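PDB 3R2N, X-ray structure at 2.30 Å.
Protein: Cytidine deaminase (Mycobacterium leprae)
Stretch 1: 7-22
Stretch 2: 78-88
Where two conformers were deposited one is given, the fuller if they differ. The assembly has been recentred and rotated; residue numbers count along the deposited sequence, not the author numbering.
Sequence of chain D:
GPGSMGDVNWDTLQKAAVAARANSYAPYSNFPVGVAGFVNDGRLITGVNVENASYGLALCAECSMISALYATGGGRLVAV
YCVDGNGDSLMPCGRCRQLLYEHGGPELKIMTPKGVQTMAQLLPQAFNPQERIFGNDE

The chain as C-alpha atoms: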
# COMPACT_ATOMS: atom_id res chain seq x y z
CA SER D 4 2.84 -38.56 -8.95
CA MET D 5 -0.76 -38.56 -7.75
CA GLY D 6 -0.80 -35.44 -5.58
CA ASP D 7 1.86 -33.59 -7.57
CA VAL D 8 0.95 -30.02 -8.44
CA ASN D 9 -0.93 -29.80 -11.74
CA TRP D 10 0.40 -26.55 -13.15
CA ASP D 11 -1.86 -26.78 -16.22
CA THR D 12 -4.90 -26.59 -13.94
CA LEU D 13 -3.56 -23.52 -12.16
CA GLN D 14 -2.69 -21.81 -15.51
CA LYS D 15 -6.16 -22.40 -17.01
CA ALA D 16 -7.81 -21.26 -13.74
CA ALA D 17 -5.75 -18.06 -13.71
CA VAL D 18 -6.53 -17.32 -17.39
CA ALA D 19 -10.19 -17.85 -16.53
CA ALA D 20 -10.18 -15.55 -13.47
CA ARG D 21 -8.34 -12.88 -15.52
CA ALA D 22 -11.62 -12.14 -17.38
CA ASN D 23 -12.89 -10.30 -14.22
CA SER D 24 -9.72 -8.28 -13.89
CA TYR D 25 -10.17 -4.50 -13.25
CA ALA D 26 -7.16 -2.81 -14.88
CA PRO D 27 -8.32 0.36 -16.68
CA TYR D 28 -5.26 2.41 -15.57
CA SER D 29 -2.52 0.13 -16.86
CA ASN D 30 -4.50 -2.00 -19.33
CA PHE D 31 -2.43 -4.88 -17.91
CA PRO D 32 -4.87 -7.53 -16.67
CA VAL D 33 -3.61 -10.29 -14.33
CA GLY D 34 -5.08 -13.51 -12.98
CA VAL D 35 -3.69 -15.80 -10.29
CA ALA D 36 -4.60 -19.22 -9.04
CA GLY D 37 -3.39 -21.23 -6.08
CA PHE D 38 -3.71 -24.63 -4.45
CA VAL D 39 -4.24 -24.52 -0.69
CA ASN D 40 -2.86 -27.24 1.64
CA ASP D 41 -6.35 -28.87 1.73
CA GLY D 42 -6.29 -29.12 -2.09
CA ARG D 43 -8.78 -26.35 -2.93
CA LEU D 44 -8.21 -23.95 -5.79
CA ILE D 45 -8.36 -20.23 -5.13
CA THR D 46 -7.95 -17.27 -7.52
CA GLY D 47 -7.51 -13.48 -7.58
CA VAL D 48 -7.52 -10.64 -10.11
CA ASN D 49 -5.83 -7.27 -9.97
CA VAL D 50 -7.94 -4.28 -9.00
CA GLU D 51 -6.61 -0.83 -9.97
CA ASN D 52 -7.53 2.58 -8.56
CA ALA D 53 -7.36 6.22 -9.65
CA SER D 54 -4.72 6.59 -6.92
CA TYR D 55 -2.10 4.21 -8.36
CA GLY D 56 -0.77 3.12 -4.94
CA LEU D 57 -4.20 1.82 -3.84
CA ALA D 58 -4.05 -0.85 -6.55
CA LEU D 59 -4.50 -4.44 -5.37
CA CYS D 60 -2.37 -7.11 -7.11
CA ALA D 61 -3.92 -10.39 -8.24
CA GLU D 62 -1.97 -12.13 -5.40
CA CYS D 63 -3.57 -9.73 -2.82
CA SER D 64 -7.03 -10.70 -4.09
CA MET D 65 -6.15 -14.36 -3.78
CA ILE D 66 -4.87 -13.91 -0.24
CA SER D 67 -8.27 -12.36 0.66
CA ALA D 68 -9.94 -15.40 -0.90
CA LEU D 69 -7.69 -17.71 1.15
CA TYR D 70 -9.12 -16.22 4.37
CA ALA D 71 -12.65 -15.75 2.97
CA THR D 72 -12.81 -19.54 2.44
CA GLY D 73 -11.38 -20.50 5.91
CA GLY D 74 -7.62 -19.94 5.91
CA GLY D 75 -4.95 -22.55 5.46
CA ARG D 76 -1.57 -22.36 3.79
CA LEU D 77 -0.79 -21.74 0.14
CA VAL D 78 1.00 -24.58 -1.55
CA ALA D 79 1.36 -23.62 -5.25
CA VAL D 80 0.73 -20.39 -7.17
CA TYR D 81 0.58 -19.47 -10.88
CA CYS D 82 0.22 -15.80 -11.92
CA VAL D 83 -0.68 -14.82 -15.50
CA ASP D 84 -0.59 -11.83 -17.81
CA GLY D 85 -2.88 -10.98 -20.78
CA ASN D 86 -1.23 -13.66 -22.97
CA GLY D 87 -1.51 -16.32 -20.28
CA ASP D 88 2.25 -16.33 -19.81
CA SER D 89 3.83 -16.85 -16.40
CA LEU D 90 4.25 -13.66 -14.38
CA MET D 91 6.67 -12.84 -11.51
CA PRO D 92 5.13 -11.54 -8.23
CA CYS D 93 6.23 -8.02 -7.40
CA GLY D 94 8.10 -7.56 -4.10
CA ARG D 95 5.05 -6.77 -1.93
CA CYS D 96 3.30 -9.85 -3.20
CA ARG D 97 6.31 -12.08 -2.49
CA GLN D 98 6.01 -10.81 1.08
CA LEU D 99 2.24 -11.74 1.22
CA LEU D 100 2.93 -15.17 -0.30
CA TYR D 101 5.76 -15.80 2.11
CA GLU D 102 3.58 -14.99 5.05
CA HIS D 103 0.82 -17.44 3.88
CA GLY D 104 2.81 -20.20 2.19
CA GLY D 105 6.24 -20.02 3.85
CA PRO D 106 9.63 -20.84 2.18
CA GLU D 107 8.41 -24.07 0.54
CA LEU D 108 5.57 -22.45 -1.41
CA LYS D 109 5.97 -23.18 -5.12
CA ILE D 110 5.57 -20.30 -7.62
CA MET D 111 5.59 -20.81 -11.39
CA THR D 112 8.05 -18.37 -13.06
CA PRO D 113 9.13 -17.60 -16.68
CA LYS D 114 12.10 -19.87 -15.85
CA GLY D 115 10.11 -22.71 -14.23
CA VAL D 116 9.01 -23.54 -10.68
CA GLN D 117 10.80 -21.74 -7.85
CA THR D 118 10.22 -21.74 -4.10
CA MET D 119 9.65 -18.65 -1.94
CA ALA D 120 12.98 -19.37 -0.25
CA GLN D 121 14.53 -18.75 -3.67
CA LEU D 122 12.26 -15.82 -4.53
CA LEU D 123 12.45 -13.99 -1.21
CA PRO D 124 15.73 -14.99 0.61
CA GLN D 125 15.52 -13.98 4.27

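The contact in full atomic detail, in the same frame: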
# COMPACT_ATOMS: atom_id res chain seq x y z
N ASP D 7 0.95 -34.61 -7.06
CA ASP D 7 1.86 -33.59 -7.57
C ASP D 7 1.03 -32.38 -7.97
O ASP D 7 -0.19 -32.50 -8.21
CB ASP D 7 2.64 -34.10 -8.77
CG ASP D 7 3.68 -35.15 -8.39
OD1 ASP D 7 3.95 -35.34 -7.18
OD2 ASP D 7 4.21 -35.80 -9.32
N VAL D 8 1.67 -31.21 -8.02
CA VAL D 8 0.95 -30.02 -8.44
C VAL D 8 0.72 -30.09 -9.94
O VAL D 8 1.66 -30.33 -10.71
CB VAL D 8 1.67 -28.71 -8.01
CG1 VAL D 8 1.04 -27.51 -8.69
CG2 VAL D 8 1.61 -28.55 -6.49
N ASN D 9 -0.55 -29.94 -10.33
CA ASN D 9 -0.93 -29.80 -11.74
C ASN D 9 -0.89 -28.34 -12.16
O ASN D 9 -1.83 -27.59 -11.92
CB ASN D 9 -2.30 -30.41 -12.04
CG ASN D 9 -2.56 -30.57 -13.54
OD1 ASN D 9 -2.23 -29.70 -14.35
ND2 ASN D 9 -3.15 -31.71 -13.91
N TRP D 10 0.19 -27.95 -12.81
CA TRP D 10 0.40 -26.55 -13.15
C TRP D 10 -0.49 -26.08 -14.30
O TRP D 10 -0.89 -24.93 -14.34
CB TRP D 10 1.88 -26.30 -13.43
CG TRP D 10 2.76 -26.54 -12.22
CD1 TRP D 10 3.50 -27.67 -11.96
CD2 TRP D 10 3.00 -25.64 -11.13
NE1 TRP D 10 4.18 -27.51 -10.78
CE2 TRP D 10 3.89 -26.28 -10.24
CE3 TRP D 10 2.55 -24.34 -10.82
CZ2 TRP D 10 4.35 -25.68 -9.06
CZ3 TRP D 10 3.00 -23.74 -9.64
CH2 TRP D 10 3.90 -24.42 -8.78
N ASP D 11 -0.80 -26.99 -15.23
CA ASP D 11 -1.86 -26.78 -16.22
C ASP D 11 -3.18 -26.28 -15.61
O ASP D 11 -3.79 -25.32 -16.11
CB ASP D 11 -2.13 -28.08 -16.96
CG ASP D 11 -1.67 -28.04 -18.40
OD1 ASP D 11 -2.36 -27.36 -19.21
OD2 ASP D 11 -0.64 -28.70 -18.71
N THR D 12 -3.63 -26.95 -14.56
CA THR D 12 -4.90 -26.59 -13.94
C THR D 12 -4.84 -25.18 -13.41
O THR D 12 -5.71 -24.37 -13.69
CB THR D 12 -5.27 -27.56 -12.84
OG1 THR D 12 -5.50 -28.83 -13.44
CG2 THR D 12 -6.53 -27.12 -12.12
N LEU D 13 -3.78 -24.88 -12.67
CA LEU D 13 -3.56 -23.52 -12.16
C LEU D 13 -3.51 -22.45 -13.28
O LEU D 13 -4.11 -21.38 -13.15
CB LEU D 13 -2.31 -23.48 -11.29
CG LEU D 13 -2.35 -24.28 -10.00
CD1 LEU D 13 -1.07 -24.08 -9.22
CD2 LEU D 13 -3.57 -23.91 -9.13
N GLN D 14 -2.86 -22.77 -14.41
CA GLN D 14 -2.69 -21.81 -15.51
C GLN D 14 -4.02 -21.48 -16.19
O GLN D 14 -4.36 -20.29 -16.41
CB GLN D 14 -1.58 -22.27 -16.47
CG GLN D 14 -1.93 -22.46 -17.93
CD GLN D 14 -1.87 -21.19 -18.73
OE1 GLN D 14 -2.75 -20.91 -19.54
NE2 GLN D 14 -0.81 -20.41 -18.52
N LYS D 15 -4.80 -22.53 -16.47
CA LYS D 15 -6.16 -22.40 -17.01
C LYS D 15 -7.07 -21.63 -16.05
O LYS D 15 -7.84 -20.78 -16.48
CB LYS D 15 -6.76 -23.76 -17.35
CG LYS D 15 -6.21 -24.36 -18.65
CD LYS D 15 -6.57 -25.85 -18.76
CE LYS D 15 -5.46 -26.63 -19.44
NZ LYS D 15 -5.71 -26.96 -20.89
N ALA D 16 -6.98 -21.94 -14.76
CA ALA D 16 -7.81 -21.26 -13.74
C ALA D 16 -7.49 -19.78 -13.64
O ALA D 16 -8.39 -18.96 -13.51
CB ALA D 16 -7.66 -21.92 -12.39
N ALA D 17 -6.20 -19.45 -13.73
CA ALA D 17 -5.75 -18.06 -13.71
C ALA D 17 -6.13 -17.29 -14.98
O ALA D 17 -6.46 -16.12 -14.90
CB ALA D 17 -4.23 -17.97 -13.45
N VAL D 18 -6.06 -17.93 -16.14
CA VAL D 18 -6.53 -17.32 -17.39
C VAL D 18 -8.01 -17.02 -17.24
O VAL D 18 -8.45 -15.91 -17.54
CB VAL D 18 -6.29 -18.26 -18.61
CG1 VAL D 18 -7.22 -17.91 -19.79
CG2 VAL D 18 -4.82 -18.23 -19.01
N ALA D 19 -8.76 -18.01 -16.72
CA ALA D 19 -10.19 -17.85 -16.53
C ALA D 19 -10.52 -16.68 -15.60
O ALA D 19 -11.34 -15.81 -15.94
CB ALA D 19 -10.80 -19.16 -16.00
N ALA D 20 -9.86 -16.62 -14.44
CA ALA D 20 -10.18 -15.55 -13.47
C ALA D 20 -9.85 -14.16 -14.05
O ALA D 20 -10.53 -13.17 -13.74
CB ALA D 20 -9.44 -15.77 -12.13
N ARG D 21 -8.84 -14.12 -14.92
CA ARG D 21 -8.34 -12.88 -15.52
C ARG D 21 -9.44 -12.10 -16.27
O ARG D 21 -9.38 -10.88 -16.38
CB ARG D 21 -7.14 -13.19 -16.43
CG ARG D 21 -6.38 -11.96 -16.93
CD ARG D 21 -6.28 -11.99 -18.44
NE ARG D 21 -5.35 -13.02 -18.88
CZ ARG D 21 -5.51 -13.78 -19.95
NH1 ARG D 21 -6.58 -13.64 -20.71
NH2 ARG D 21 -4.60 -14.69 -20.25
N ALA D 22 -10.48 -12.81 -16.73
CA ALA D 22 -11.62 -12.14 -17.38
C ALA D 22 -12.36 -11.13 -16.48
O ALA D 22 -13.02 -10.22 -17.00
CB ALA D 22 -12.59 -13.18 -17.96
N VAL D 78 0.06 -23.53 -1.22
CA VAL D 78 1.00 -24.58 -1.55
C VAL D 78 1.62 -24.39 -2.96
O VAL D 78 2.80 -24.67 -3.16
CB VAL D 78 0.32 -25.94 -1.31
CG1 VAL D 78 0.63 -26.96 -2.37
CG2 VAL D 78 0.67 -26.44 0.10
N ALA D 79 0.84 -23.89 -3.91
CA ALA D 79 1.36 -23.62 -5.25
C ALA D 79 0.61 -22.47 -5.89
O ALA D 79 -0.61 -22.38 -5.75
CB ALA D 79 1.30 -24.88 -6.13
N VAL D 80 1.33 -21.60 -6.60
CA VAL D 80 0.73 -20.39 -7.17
C VAL D 80 1.22 -20.16 -8.61
O VAL D 80 2.42 -20.31 -8.90
CB VAL D 80 1.05 -19.14 -6.31
CG1 VAL D 80 0.51 -17.88 -6.95
CG2 VAL D 80 0.49 -19.29 -4.94
N TYR D 81 0.29 -19.76 -9.48
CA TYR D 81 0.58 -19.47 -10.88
C TYR D 81 -0.09 -18.14 -11.27
O TYR D 81 -1.34 -18.06 -11.31
CB TYR D 81 0.02 -20.61 -11.76
CG TYR D 81 0.65 -20.78 -13.14
CD1 TYR D 81 0.86 -22.05 -13.67
CD2 TYR D 81 1.02 -19.69 -13.92
CE1 TYR D 81 1.44 -22.22 -14.95
CE2 TYR D 81 1.58 -19.85 -15.20
CZ TYR D 81 1.80 -21.11 -15.69
OH TYR D 81 2.36 -21.24 -16.93
N CYS D 82 0.72 -17.12 -11.52
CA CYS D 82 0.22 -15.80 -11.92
C CYS D 82 0.35 -15.60 -13.44
O CYS D 82 1.35 -16.02 -14.06
CB CYS D 82 0.98 -14.74 -11.14
SG CYS D 82 0.38 -13.06 -11.21
N VAL D 83 -0.67 -14.99 -14.04
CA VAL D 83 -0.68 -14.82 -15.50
C VAL D 83 -0.91 -13.41 -16.00
O VAL D 83 -1.63 -12.60 -15.37
CB VAL D 83 -1.74 -15.72 -16.18
CG1 VAL D 83 -1.40 -17.24 -16.01
CG2 VAL D 83 -3.15 -15.32 -15.71
N ASP D 84 -0.32 -13.10 -17.16
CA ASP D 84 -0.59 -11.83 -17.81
C ASP D 84 -1.65 -12.01 -18.91
O ASP D 84 -2.24 -13.10 -19.03
CB ASP D 84 0.70 -11.21 -18.34
CG ASP D 84 1.32 -12.01 -19.49
OD1 ASP D 84 0.62 -12.84 -20.12
OD2 ASP D 84 2.52 -11.82 -19.75
N GLY D 85 -1.87 -10.97 -19.71
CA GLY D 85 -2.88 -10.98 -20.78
C GLY D 85 -2.70 -12.03 -21.87
O GLY D 85 -3.65 -12.33 -22.59
N ASN D 86 -1.49 -12.59 -21.99
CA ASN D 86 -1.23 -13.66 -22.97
C ASN D 86 -1.27 -15.04 -22.34
O ASN D 86 -1.11 -16.06 -23.03
CB ASN D 86 0.10 -13.46 -23.70
CG ASN D 86 0.14 -12.14 -24.47
OD1 ASN D 86 -0.88 -11.67 -25.00
ND2 ASN D 86 1.33 -11.53 -24.53
N GLY D 87 -1.49 -15.07 -21.02
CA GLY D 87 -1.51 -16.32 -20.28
C GLY D 87 -0.13 -16.82 -19.92
O GLY D 87 0.03 -17.93 -19.42
N ASP D 88 0.88 -15.99 -20.16
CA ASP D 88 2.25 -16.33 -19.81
C ASP D 88 2.50 -16.13 -18.31
O ASP D 88 1.82 -15.31 -17.63
CB ASP D 88 3.23 -15.52 -20.68
CG ASP D 88 3.34 -16.08 -22.13
OD1 ASP D 88 3.43 -17.32 -22.31
OD2 ASP D 88 3.34 -15.28 -23.10

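The helix that begins at Trp10 lies across a strand that enters the stretch at Val78 and ends at Val83, the two running in broadly the same direction with 43° between their axes and a closest approach of 7.8 Å. The register advances along both segments, from Val8 near Ala79, through Leu13 near Tyr81 and Ala17 near Val83, to Arg21 beside the turn that follows the strand. The alternation of the strand directs Ala79, Tyr81 and Val83 toward the helix, whereas Val80 and Cys82 point away. Together the two stretches bury 654 Å².

Contact begins before the helix, where Val8 CG1 rests 3.7 Å from Ala79 CB. Asn9 then caps the helix: Asn9 OD1 accepts a hydrogen bond from Thr12 N at 3.1 Å, satisfying an amide that has only a weak bond to a backbone carbonyl. The CA-to-CB bond of Trp10 points sideways, but the indole reaches the strand, placing Trp10 CH2 3.7 Å from Ala79 CB. Val80 O and Tyr81 CD1 lie at the edge of the indole, near its plane, with Val80 O 3.6 Å from Trp10 CZ3.

Leu13 points toward the strand where the backbones come close, Leu13 CA lying 5.9 Å from Tyr81 CA. Leu13 CB packs 3.7 Å from Tyr81 CB, while Leu13 CD1 reaches back to within 4.0 Å of Ala79 CB. The small side chain of Ala79 is thus contacted by Val8, Trp10 and Leu13. One residue on, Gln14 combines two kinds of contact. Gln14 CB sits over the face of the Tyr81 ring, 3.7 Å from the centroid, in a CH-pi interaction; Gln14 NE2 donates a hydrogen bond of 2.8 Å to Gly87 O, with a favourable angle of 155°, tying the helix to the turn.

A turn later, Ala17 CB meets Val83 CG2 at 3.6 Å and Tyr81 O at the same distance, its short side chain fitting directly against the strand. Val18 lies at the margin, with Val18 CG2 4.0 Å from Gly87 CA. Gly87 has a positive phi of 82°, which favours glycine, and a CB here would be tight against Val18 CG2.

Arg21 completes the contact at the type I turn from Asp84 to Gly87. Arg21 NE and Arg21 NH2 both donate to Asp84 O, each at 3.1 Å, but angles of 128° and 127° make both bonds weak. Asp84 O also accepts from Gly87 N at 2.9 Å within the turn, so the guanidinium joins an acceptor already in use. Asp84 OD1 further braces this loop by accepting from Asn86 N at 2.8 Å and Asp88 N at 3.2 Å.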